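Local coordinates for protein putative hydrolase (Shewanella frigidimarina, PDB 3LHO) that is probably an iron-dependent dioxygenase of the 2-oxoadipate dioxygenase/decarboxylase family, acting through a metal centre that holds nickel in this crystal, at residues A[19-24]-A[230-235]; A[40-45]-A[164-169]; A[136-141]-A[220-225]. All blocks are in the same frame, centred on the assembly; numbering follows the deposited sequence.

Interaction 1 of 3, residues A[19-24]-A[230-235]. With NI (nickel (II) ion), chain B.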
loop_
_atom_site.group_PDB
_atom_site.type_symbol
_atom_site.label_atom_id
_atom_site.label_comp_id
_atom_site.label_asym_id
_atom_site.label_seq_id
_atom_site.Cartn_x
_atom_site.Cartn_y
_atom_site.Cartn_z
ATOM N N LYS A 19 1.981 -4.440 -12.701
ATOM C CA LYS A 19 0.967 -5.085 -13.488
ATOM C C LYS A 19 -0.396 -4.459 -13.265
ATOM O O LYS A 19 -1.165 -4.367 -14.202
ATOM C CB LYS A 19 0.891 -6.590 -13.214
ATOM C CG LYS A 19 2.140 -7.351 -13.562
ATOM C CD LYS A 19 2.002 -8.815 -13.116
ATOM C CE LYS A 19 3.272 -9.586 -13.336
ATOM N NZ LYS A 19 3.100 -10.963 -12.791
HETATM N N MSE A 20 -0.701 -4.069 -12.025
HETATM C CA MSE A 20 -1.929 -3.378 -11.685
HETATM C C MSE A 20 -1.795 -1.900 -11.980
HETATM O O MSE A 20 -2.805 -1.250 -12.212
HETATM C CB MSE A 20 -2.221 -3.447 -10.176
HETATM C CG MSE A 20 -2.721 -4.772 -9.715
HETATM SE SE MSE A 20 -3.095 -4.665 -7.878
HETATM C CE MSE A 20 -1.300 -4.550 -7.182
ATOM N N THR A 21 -0.563 -1.390 -11.950
ATOM C CA THR A 21 -0.308 0.059 -11.869
ATOM C C THR A 21 0.739 0.501 -12.932
ATOM O O THR A 21 1.864 0.914 -12.593
ATOM C CB THR A 21 0.187 0.431 -10.448
ATOM O OG1 THR A 21 -0.512 -0.371 -9.486
ATOM C CG2 THR A 21 -0.050 1.909 -10.140
ATOM N N PRO A 22 0.362 0.428 -14.219
ATOM C CA PRO A 22 1.278 0.819 -15.291
ATOM C C PRO A 22 1.804 2.238 -15.165
ATOM O O PRO A 22 2.945 2.491 -15.554
ATOM C CB PRO A 22 0.442 0.666 -16.572
ATOM C CG PRO A 22 -0.956 0.567 -16.137
ATOM C CD PRO A 22 -0.929 -0.049 -14.765
ATOM N N SER A 23 1.004 3.128 -14.581
ATOM C CA SER A 23 1.447 4.492 -14.339
ATOM C C SER A 23 2.733 4.559 -13.485
ATOM O O SER A 23 3.600 5.387 -13.733
ATOM C CB SER A 23 0.352 5.298 -13.649
ATOM O OG SER A 23 -0.764 5.452 -14.506
ATOM N N ALA A 24 2.822 3.685 -12.492
ATOM C CA ALA A 24 3.982 3.601 -11.653
ATOM C C ALA A 24 5.196 3.204 -12.493
ATOM O O ALA A 24 6.280 3.763 -12.339
ATOM C CB ALA A 24 3.738 2.598 -10.452
ATOM N N PRO A 230 -10.909 0.447 -10.039
ATOM C CA PRO A 230 -9.614 1.039 -9.730
ATOM C C PRO A 230 -8.675 0.070 -9.041
ATOM O O PRO A 230 -9.082 -0.712 -8.153
ATOM C CB PRO A 230 -9.973 2.175 -8.759
ATOM C CG PRO A 230 -11.436 2.427 -8.990
ATOM C CD PRO A 230 -11.991 1.094 -9.270
ATOM N N SER A 231 -7.417 0.125 -9.429
ATOM C CA SER A 231 -6.435 -0.783 -8.855
ATOM C C SER A 231 -5.648 0.001 -7.805
ATOM O O SER A 231 -6.070 0.080 -6.649
ATOM C CB SER A 231 -5.555 -1.391 -9.960
ATOM O OG SER A 231 -5.014 -0.365 -10.785
ATOM N N CYS A 232 -4.533 0.599 -8.200
ATOM C CA CYS A 232 -3.676 1.365 -7.266
ATOM C C CYS A 232 -3.254 2.694 -7.851
ATOM O O CYS A 232 -3.143 2.838 -9.078
ATOM C CB CYS A 232 -2.373 0.610 -7.020
ATOM S SG CYS A 232 -2.547 -1.131 -6.533
ATOM N N PHE A 233 -2.991 3.653 -6.967
ATOM C CA PHE A 233 -2.211 4.822 -7.287
ATOM C C PHE A 233 -0.717 4.626 -6.913
ATOM O O PHE A 233 -0.360 3.672 -6.220
ATOM C CB PHE A 233 -2.762 6.064 -6.562
ATOM C CG PHE A 233 -2.904 5.915 -5.076
ATOM C CD1 PHE A 233 -1.781 5.940 -4.249
ATOM C CD2 PHE A 233 -4.152 5.775 -4.492
ATOM C CE1 PHE A 233 -1.897 5.796 -2.862
ATOM C CE2 PHE A 233 -4.292 5.653 -3.122
ATOM C CZ PHE A 233 -3.145 5.664 -2.297
ATOM N N TYR A 234 0.112 5.545 -7.431
ATOM C CA TYR A 234 1.517 5.739 -7.070
ATOM C C TYR A 234 1.558 7.062 -6.295
ATOM O O TYR A 234 0.970 8.049 -6.722
ATOM C CB TYR A 234 2.302 5.866 -8.360
ATOM C CG TYR A 234 3.807 5.665 -8.371
ATOM C CD1 TYR A 234 4.457 4.744 -7.527
ATOM C CD2 TYR A 234 4.588 6.353 -9.309
ATOM C CE1 TYR A 234 5.854 4.564 -7.598
ATOM C CE2 TYR A 234 5.961 6.152 -9.393
ATOM C CZ TYR A 234 6.583 5.239 -8.553
ATOM O OH TYR A 234 7.943 5.063 -8.653
ATOM N N GLU A 235 2.264 7.060 -5.178
ATOM C CA GLU A 235 2.282 8.147 -4.214
ATOM C C GLU A 235 3.687 8.777 -4.107
ATOM O O GLU A 235 4.672 8.167 -4.518
ATOM C CB GLU A 235 1.857 7.588 -2.874
ATOM C CG GLU A 235 1.499 8.611 -1.784
ATOM C CD GLU A 235 0.876 7.923 -0.555
ATOM O OE1 GLU A 235 1.646 7.321 0.234
ATOM O OE2 GLU A 235 -0.373 7.970 -0.376
HETATM NI NI NI B . 1.093 5.835 1.704
HETATM O O HOH W 1 -1.147 6.734 1.824
HETATM O O HOH W 2 1.018 7.249 3.168
HETATM O O HOH W 3 0.295 4.867 3.625
#

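Interaction 2 of 3, residues A[40-45]-A[164-169]. With NI (nickel (II) ion), chain B; PEG (di(hydroxyethyl)ether), chain K.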
loop_
_atom_site.group_PDB
_atom_site.type_symbol
_atom_site.label_atom_id
_atom_site.label_comp_id
_atom_site.label_asym_id
_atom_site.label_seq_id
_atom_site.Cartn_x
_atom_site.Cartn_y
_atom_site.Cartn_z
ATOM N N ASP A 40 9.917 6.019 -0.130
ATOM C CA ASP A 40 9.614 6.356 1.265
ATOM C C ASP A 40 8.976 5.169 1.998
ATOM O O ASP A 40 9.329 4.856 3.148
ATOM C CB ASP A 40 8.607 7.529 1.325
ATOM C CG ASP A 40 8.290 7.940 2.750
ATOM O OD1 ASP A 40 9.203 8.452 3.412
ATOM O OD2 ASP A 40 7.173 7.684 3.269
ATOM N N HIS A 41 8.019 4.531 1.319
ATOM C CA HIS A 41 7.281 3.408 1.891
ATOM C C HIS A 41 6.541 2.603 0.869
ATOM O O HIS A 41 6.400 3.043 -0.297
ATOM C CB HIS A 41 6.319 3.861 3.041
ATOM C CG HIS A 41 5.138 4.695 2.625
ATOM N ND1 HIS A 41 5.179 6.080 2.586
ATOM C CD2 HIS A 41 3.846 4.348 2.346
ATOM C CE1 HIS A 41 3.986 6.541 2.258
ATOM N NE2 HIS A 41 3.159 5.514 2.127
ATOM N N ILE A 42 6.152 1.393 1.302
ATOM C CA ILE A 42 5.080 0.593 0.719
ATOM C C ILE A 42 3.954 0.429 1.759
ATOM O O ILE A 42 4.135 0.669 2.986
ATOM C CB ILE A 42 5.580 -0.801 0.145
ATOM C CG1 ILE A 42 6.139 -1.687 1.264
ATOM C CG2 ILE A 42 6.645 -0.598 -0.944
ATOM C CD1 ILE A 42 5.540 -2.993 1.407
ATOM N N ALA A 43 2.760 0.125 1.258
ATOM C CA ALA A 43 1.586 -0.073 2.119
ATOM C C ALA A 43 0.949 -1.400 1.773
ATOM O O ALA A 43 0.703 -1.668 0.571
ATOM C CB ALA A 43 0.561 1.060 1.913
ATOM N N LEU A 44 0.670 -2.210 2.793
ATOM C CA LEU A 44 -0.035 -3.483 2.651
ATOM C C LEU A 44 -1.269 -3.498 3.537
ATOM O O LEU A 44 -1.323 -2.753 4.522
ATOM C CB LEU A 44 0.902 -4.645 3.019
ATOM C CG LEU A 44 2.241 -4.755 2.323
ATOM C CD1 LEU A 44 3.074 -5.888 3.011
ATOM C CD2 LEU A 44 2.097 -5.076 0.812
ATOM N N ARG A 45 -2.245 -4.340 3.196
ATOM C CA ARG A 45 -3.544 -4.362 3.884
ATOM C C ARG A 45 -3.923 -5.786 4.224
ATOM O O ARG A 45 -3.574 -6.687 3.507
ATOM C CB ARG A 45 -4.606 -3.863 2.933
ATOM C CG ARG A 45 -4.427 -2.399 2.548
ATOM C CD ARG A 45 -5.529 -1.980 1.640
ATOM N NE ARG A 45 -5.589 -0.529 1.549
ATOM C CZ ARG A 45 -6.535 0.174 0.934
ATOM N NH1 ARG A 45 -7.534 -0.428 0.315
ATOM N NH2 ARG A 45 -6.477 1.506 0.950
ATOM N N ASN A 164 -0.589 -2.256 -1.993
ATOM C CA ASN A 164 -1.596 -1.254 -2.263
ATOM C C ASN A 164 -0.979 -0.035 -2.931
ATOM O O ASN A 164 -1.571 0.527 -3.845
ATOM C CB ASN A 164 -2.318 -0.822 -0.988
ATOM C CG ASN A 164 -3.356 0.314 -1.234
ATOM O OD1 ASN A 164 -3.058 1.480 -1.021
ATOM N ND2 ASN A 164 -4.560 -0.038 -1.697
ATOM N N HIS A 165 0.209 0.363 -2.472
ATOM C CA HIS A 165 1.001 1.393 -3.196
ATOM C C HIS A 165 2.462 1.388 -2.801
ATOM O O HIS A 165 2.825 0.898 -1.724
ATOM C CB HIS A 165 0.398 2.811 -3.044
ATOM C CG HIS A 165 0.313 3.315 -1.638
ATOM N ND1 HIS A 165 -0.787 3.114 -0.831
ATOM C CD2 HIS A 165 1.148 4.120 -0.934
ATOM C CE1 HIS A 165 -0.601 3.710 0.329
ATOM N NE2 HIS A 165 0.579 4.322 0.304
ATOM N N PHE A 166 3.291 1.881 -3.724
ATOM C CA PHE A 166 4.631 2.383 -3.427
ATOM C C PHE A 166 4.591 3.896 -3.365
ATOM O O PHE A 166 3.808 4.519 -4.091
ATOM C CB PHE A 166 5.574 1.999 -4.523
ATOM C CG PHE A 166 6.026 0.603 -4.426
ATOM C CD1 PHE A 166 5.136 -0.436 -4.654
ATOM C CD2 PHE A 166 7.360 0.313 -4.126
ATOM C CE1 PHE A 166 5.571 -1.762 -4.580
ATOM C CE2 PHE A 166 7.796 -1.022 -4.096
ATOM C CZ PHE A 166 6.889 -2.035 -4.259
ATOM N N THR A 167 5.458 4.465 -2.525
ATOM C CA THR A 167 5.599 5.896 -2.377
ATOM C C THR A 167 7.041 6.358 -2.557
ATOM O O THR A 167 7.928 5.922 -1.810
ATOM C CB THR A 167 5.112 6.352 -1.002
ATOM O OG1 THR A 167 3.745 5.952 -0.829
ATOM C CG2 THR A 167 5.242 7.901 -0.902
ATOM N N VAL A 168 7.259 7.221 -3.552
ATOM C CA VAL A 168 8.545 7.829 -3.830
ATOM C C VAL A 168 8.969 8.802 -2.765
ATOM O O VAL A 168 8.150 9.587 -2.281
ATOM C CB VAL A 168 8.529 8.519 -5.213
ATOM C CG1 VAL A 168 9.850 9.232 -5.485
ATOM C CG2 VAL A 168 8.236 7.443 -6.307
ATOM N N SER A 169 10.244 8.735 -2.369
ATOM C CA SER A 169 10.783 9.664 -1.432
ATOM C C SER A 169 11.243 10.887 -2.213
ATOM O O SER A 169 12.259 10.824 -2.946
ATOM C CB SER A 169 11.996 9.074 -0.696
ATOM O OG SER A 169 12.621 10.082 0.080
HETATM NI NI NI B . 1.093 5.835 1.704
HETATM C C1 PEG K . -5.366 4.663 6.439
HETATM O O1 PEG K . -4.564 5.753 6.880
HETATM C C2 PEG K . -4.755 4.173 5.141
HETATM O O2 PEG K . -5.597 3.194 4.529
HETATM C C3 PEG K . -4.855 2.057 4.080
HETATM C C4 PEG K . -3.721 2.460 3.128
HETATM O O4 PEG K . -3.299 1.299 2.422
HETATM O O HOH W 4 10.631 10.565 2.440
HETATM O O HOH W 1 -1.147 6.734 1.824
HETATM O O HOH W 2 1.018 7.249 3.168
HETATM O O HOH W 3 0.295 4.867 3.625
#

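Interaction 3 of 3, residues A[136-141]-A[220-225]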
loop_
_atom_site.group_PDB
_atom_site.type_symbol
_atom_site.label_atom_id
_atom_site.label_comp_id
_atom_site.label_asym_id
_atom_site.label_seq_id
_atom_site.Cartn_x
_atom_site.Cartn_y
_atom_site.Cartn_z
ATOM N N TRP A 136 -9.283 -16.642 -3.106
ATOM C CA TRP A 136 -10.691 -16.970 -2.902
ATOM C C TRP A 136 -11.492 -16.641 -4.154
ATOM O O TRP A 136 -11.121 -15.762 -4.910
ATOM C CB TRP A 136 -11.271 -16.191 -1.693
ATOM C CG TRP A 136 -10.868 -14.779 -1.719
ATOM C CD1 TRP A 136 -11.471 -13.773 -2.427
ATOM C CD2 TRP A 136 -9.750 -14.193 -1.050
ATOM N NE1 TRP A 136 -10.791 -12.598 -2.250
ATOM C CE2 TRP A 136 -9.727 -12.820 -1.411
ATOM C CE3 TRP A 136 -8.755 -14.690 -0.188
ATOM C CZ2 TRP A 136 -8.768 -11.940 -0.928
ATOM C CZ3 TRP A 136 -7.795 -13.829 0.275
ATOM C CH2 TRP A 136 -7.815 -12.449 -0.086
ATOM N N ASP A 137 -12.530 -17.431 -4.391
ATOM C CA ASP A 137 -13.641 -17.061 -5.280
ATOM C C ASP A 137 -14.485 -15.994 -4.598
ATOM O O ASP A 137 -14.738 -16.056 -3.393
ATOM C CB ASP A 137 -14.540 -18.248 -5.542
ATOM C CG ASP A 137 -13.851 -19.297 -6.356
ATOM O OD1 ASP A 137 -13.091 -18.900 -7.258
ATOM O OD2 ASP A 137 -14.029 -20.490 -6.065
ATOM N N VAL A 138 -14.923 -15.023 -5.373
ATOM C CA VAL A 138 -15.805 -13.999 -4.835
ATOM C C VAL A 138 -16.747 -13.540 -5.944
ATOM O O VAL A 138 -16.342 -13.438 -7.118
ATOM C CB VAL A 138 -14.983 -12.853 -4.209
ATOM C CG1 VAL A 138 -13.926 -12.319 -5.161
ATOM C CG2 VAL A 138 -15.901 -11.743 -3.675
ATOM N N ASP A 139 -17.997 -13.287 -5.572
ATOM C CA ASP A 139 -19.011 -12.833 -6.550
ATOM C C ASP A 139 -19.298 -11.329 -6.410
ATOM O O ASP A 139 -18.859 -10.677 -5.453
ATOM C CB ASP A 139 -20.319 -13.658 -6.486
ATOM C CG ASP A 139 -21.073 -13.530 -5.160
ATOM O OD1 ASP A 139 -20.771 -12.670 -4.307
ATOM O OD2 ASP A 139 -21.974 -14.362 -4.971
ATOM N N LYS A 140 -20.054 -10.797 -7.360
ATOM C CA LYS A 140 -20.269 -9.354 -7.440
ATOM C C LYS A 140 -21.061 -8.852 -6.255
ATOM O O LYS A 140 -20.757 -7.781 -5.736
ATOM C CB LYS A 140 -20.966 -8.974 -8.760
ATOM C CG LYS A 140 -20.096 -9.256 -10.000
ATOM C CD LYS A 140 -20.701 -8.705 -11.294
ATOM C CE LYS A 140 -21.807 -9.532 -11.806
ATOM N NZ LYS A 140 -22.454 -8.852 -12.995
ATOM N N ALA A 141 -22.060 -9.624 -5.811
ATOM C CA ALA A 141 -22.929 -9.197 -4.706
ATOM C C ALA A 141 -22.132 -9.106 -3.421
ATOM O O ALA A 141 -22.386 -8.209 -2.582
ATOM C CB ALA A 141 -24.129 -10.180 -4.524
ATOM N N VAL A 220 -11.238 -7.382 -12.665
ATOM C CA VAL A 220 -11.314 -8.432 -11.671
ATOM C C VAL A 220 -12.290 -9.496 -12.150
ATOM O O VAL A 220 -13.408 -9.190 -12.605
ATOM C CB VAL A 220 -11.733 -7.815 -10.302
ATOM C CG1 VAL A 220 -12.179 -8.901 -9.301
ATOM C CG2 VAL A 220 -10.551 -7.027 -9.795
ATOM N N ASN A 221 -11.859 -10.746 -12.066
ATOM C CA ASN A 221 -12.651 -11.873 -12.531
ATOM C C ASN A 221 -13.465 -12.468 -11.396
ATOM O O ASN A 221 -13.074 -13.411 -10.734
ATOM C CB ASN A 221 -11.767 -12.905 -13.224
ATOM C CG ASN A 221 -10.956 -12.302 -14.360
ATOM O OD1 ASN A 221 -9.738 -12.225 -14.285
ATOM N ND2 ASN A 221 -11.635 -11.795 -15.377
ATOM N N PHE A 222 -14.605 -11.855 -11.152
ATOM C CA PHE A 222 -15.555 -12.350 -10.181
ATOM C C PHE A 222 -16.134 -13.657 -10.713
ATOM O O PHE A 222 -16.053 -13.967 -11.926
ATOM C CB PHE A 222 -16.653 -11.313 -9.889
ATOM C CG PHE A 222 -16.154 -10.081 -9.162
ATOM C CD1 PHE A 222 -15.807 -10.138 -7.826
ATOM C CD2 PHE A 222 -16.033 -8.864 -9.813
ATOM C CE1 PHE A 222 -15.316 -9.031 -7.166
ATOM C CE2 PHE A 222 -15.566 -7.755 -9.162
ATOM C CZ PHE A 222 -15.187 -7.837 -7.817
ATOM N N THR A 223 -16.710 -14.440 -9.810
ATOM C CA THR A 223 -17.343 -15.686 -10.205
ATOM C C THR A 223 -18.451 -15.460 -11.226
ATOM O O THR A 223 -18.598 -16.248 -12.131
ATOM C CB THR A 223 -17.850 -16.507 -8.970
ATOM O OG1 THR A 223 -18.781 -15.739 -8.204
ATOM C CG2 THR A 223 -16.672 -16.850 -8.079
ATOM N N ASP A 224 -19.185 -14.356 -11.127
ATOM C CA ASP A 224 -20.277 -14.113 -12.052
ATOM C C ASP A 224 -20.093 -12.883 -12.929
ATOM O O ASP A 224 -21.069 -12.330 -13.392
ATOM C CB ASP A 224 -21.615 -14.024 -11.274
ATOM C CG ASP A 224 -21.576 -13.048 -10.113
ATOM O OD1 ASP A 224 -20.531 -12.420 -9.850
ATOM O OD2 ASP A 224 -22.586 -12.977 -9.374
ATOM N N GLY A 225 -18.857 -12.451 -13.177
ATOM C CA GLY A 225 -18.617 -11.271 -14.010
ATOM C C GLY A 225 -17.175 -10.802 -14.022
ATOM O O GLY A 225 -16.389 -11.134 -13.132
HETATM O O HOH W 5 -13.641 -15.210 -8.378
HETATM O O HOH W 6 -23.434 -11.581 -7.429
#

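Interaction 1 of 3, residues A[19-24]-A[230-235]
Ser-231 and Met-20 make the one hydrogen bond between segments 19-24 and 230-235: Ser-231 OG donates to Met-20 O over 2.8 Å. The hydroxyl sits well above the carbonyl plane, 40° out of it. Its chi1 of 52°, with OG between the backbone N and the carbonyl carbon of Ser-231, turns the hydroxyl to Met-20 O. A serine, small and polar, fits this buried place and gives that carbonyl a donor.

Packing around Cys-232 involves both residues 20 and 21. Residue 20 is selenomethionine, and its chain, bent at the last torsion, brings the methyl CE to 3.7 Å from Cys-232 SG, with SE beside the same sulfur, a soft, polarisable neighbour. Thr-21 OG1 lies 3.2 Å from Cys-232 CB, but its hydrogen bond goes to the carbonyl of Tyr-17 one turn earlier, while Thr-21 CG2 approaches Cys-232 O.

A CH-pi contact joins Ala-24 to Tyr-234. Ala-24 CB sits over one face of the ring, 3.8 Å from the centroid and displaced toward the CG-CD1 bond, and Ala-24 CA lies over the same ring at 3.7 Å from Tyr-234 CD2. Alanine is short enough to let the ring lie so near helix 22-32.

The next residue, Glu-235, makes no contact with 19-24 and belongs to the metal: OE1 binds nickel at 2.2 Å, while OE2 accepts from metal-bound water 1 at 2.6 Å. The junction of two helices thus packs on the connection leading into strand 235-239, which supplies the carboxylate of a two-histidine, one-glutamate metal site, consistent with the iron centre of this family.

Interaction 2 of 3, residues A[40-45]-A[164-169]
An antiparallel strand pairing in the middle of the mixed sheet, strand 39-47 beside strand 165-169, brings His-41 and His-165 onto one metal. His-41 O accepts from Thr-167 N at 2.8 Å, Ala-43 N donates to His-165 O, and Asn-164 N to Ala-43 O. Asp-40 and His-41 both face Thr-167, whose carbonyl takes a bond from Asp-40 N and a weak one from His-41 N: a classic beta bulge.

The His-41 and His-165 rings meet rim to rim, planes at 78°, each NE2 2.1 Å from nickel. Glu-235 and three waters complete this metal centre on a mixed sheet, as in the glyoxalase (vicinal oxygen chelate) clan. Histidine suits the place because NE2 binds metal while ND1 can donate, fixing the ring: His-41 to the anti lone pair of Asp-40 OD2 at 2.6 Å, His-165 to Asn-164 OD1 at 2.8 Å. Asp-40 OD1 is salt-bridged to Arg-239 and Lys-93.

Thr-167 CB and OG1 lie over a His-41 face; OG1 is 3.0 Å from His-41 NE2 but hydrogen-bonded to Glu-235. Ala-43 CB, small enough to fit, covers a His-165 face; Ile-42 CG2 rests 3.4 Å from the Phe-166 ring centroid. Asn-164 ND2 stacks over the Arg-45 guanidinium, whose NE donates to O4 of a bound di(hydroxyethyl)ether (PEG).

Interaction 3 of 3, residues A[136-141]-A[220-225]
At the edge of the Phe-222 ring, near its plane, comes the carbonyl of Val-138, with Val-138 O 3.4 Å from Phe-222 CD1. The Val-138 side chain runs alongside, pointing the same way, and its CG1 touches Phe-222 CD1 at 3.9 Å. Over one face, displaced toward the rim, lies Val-220 CG1 from the ring's own strand. Lys-140 CG approaches obliquely near Phe-222 CB, and Tyr-143 of helix 140-149 meets the ring from outside the two segments. An alanine in place of Phe-222 would probably leave Val-138 CG1 and Val-220 CG1 without their aromatic partner and open a gap beside helix 140-149.

Two hydrogen bonds, one backbone to backbone and one backbone N-H to carboxylate, join segment 136-141 to the turn. Thr-223 N donates to Val-138 O at 2.9 Å, nearly straight at 167°. Asp-224 OD1 accepts from Lys-140 N at 3.0 Å, using its syn lone pair, and Lys-140 CG packs 3.2 Å from the same Asp-224 OD1. Water 6 bridges Asp-224 OD2 to Ala-141 N. Asp-139, at the N-cap, caps a backbone N-H just past the segment and bonds through OD1 to the Thr-142 hydroxyl. Thr-223 CG2 meets Asp-137 CB.

Residues 222-225 form a type I turn joining strands 217-222 and 225-230, a beta hairpin whose tip sits at the start of helix 140-149. Aspartate suits both places: Asp-139 OD2 and Asp-224 OD2, 4.7 Å apart, would be stabilised by the N-H groups and dipole of the helix's first turn, and Lys-140 NZ, 5.1 Å from Asp-224 OD1, would add a weaker favourable charge.

Interactions 1 and 2 meet at the metal: their centres are 11 Å apart, and both supply ligands to the same nickel ion and share its three waters. Between them, Glu-235 OE1 lies 2.7 Å from Thr-167 OG1, a probable hydrogen bond, and Glu-235 O lies 2.9 Å from Val-168 N, so the strand entered from 230-235 pairs with 164-169. Interaction 3 stands apart, its centre about 21 Å from that of interaction 1 and 27 Å from that of interaction 2, and touches neither. Strand 225-230 connects it to interaction 1, running from the hairpin tip back to the segment that carries the metal-binding glutamate.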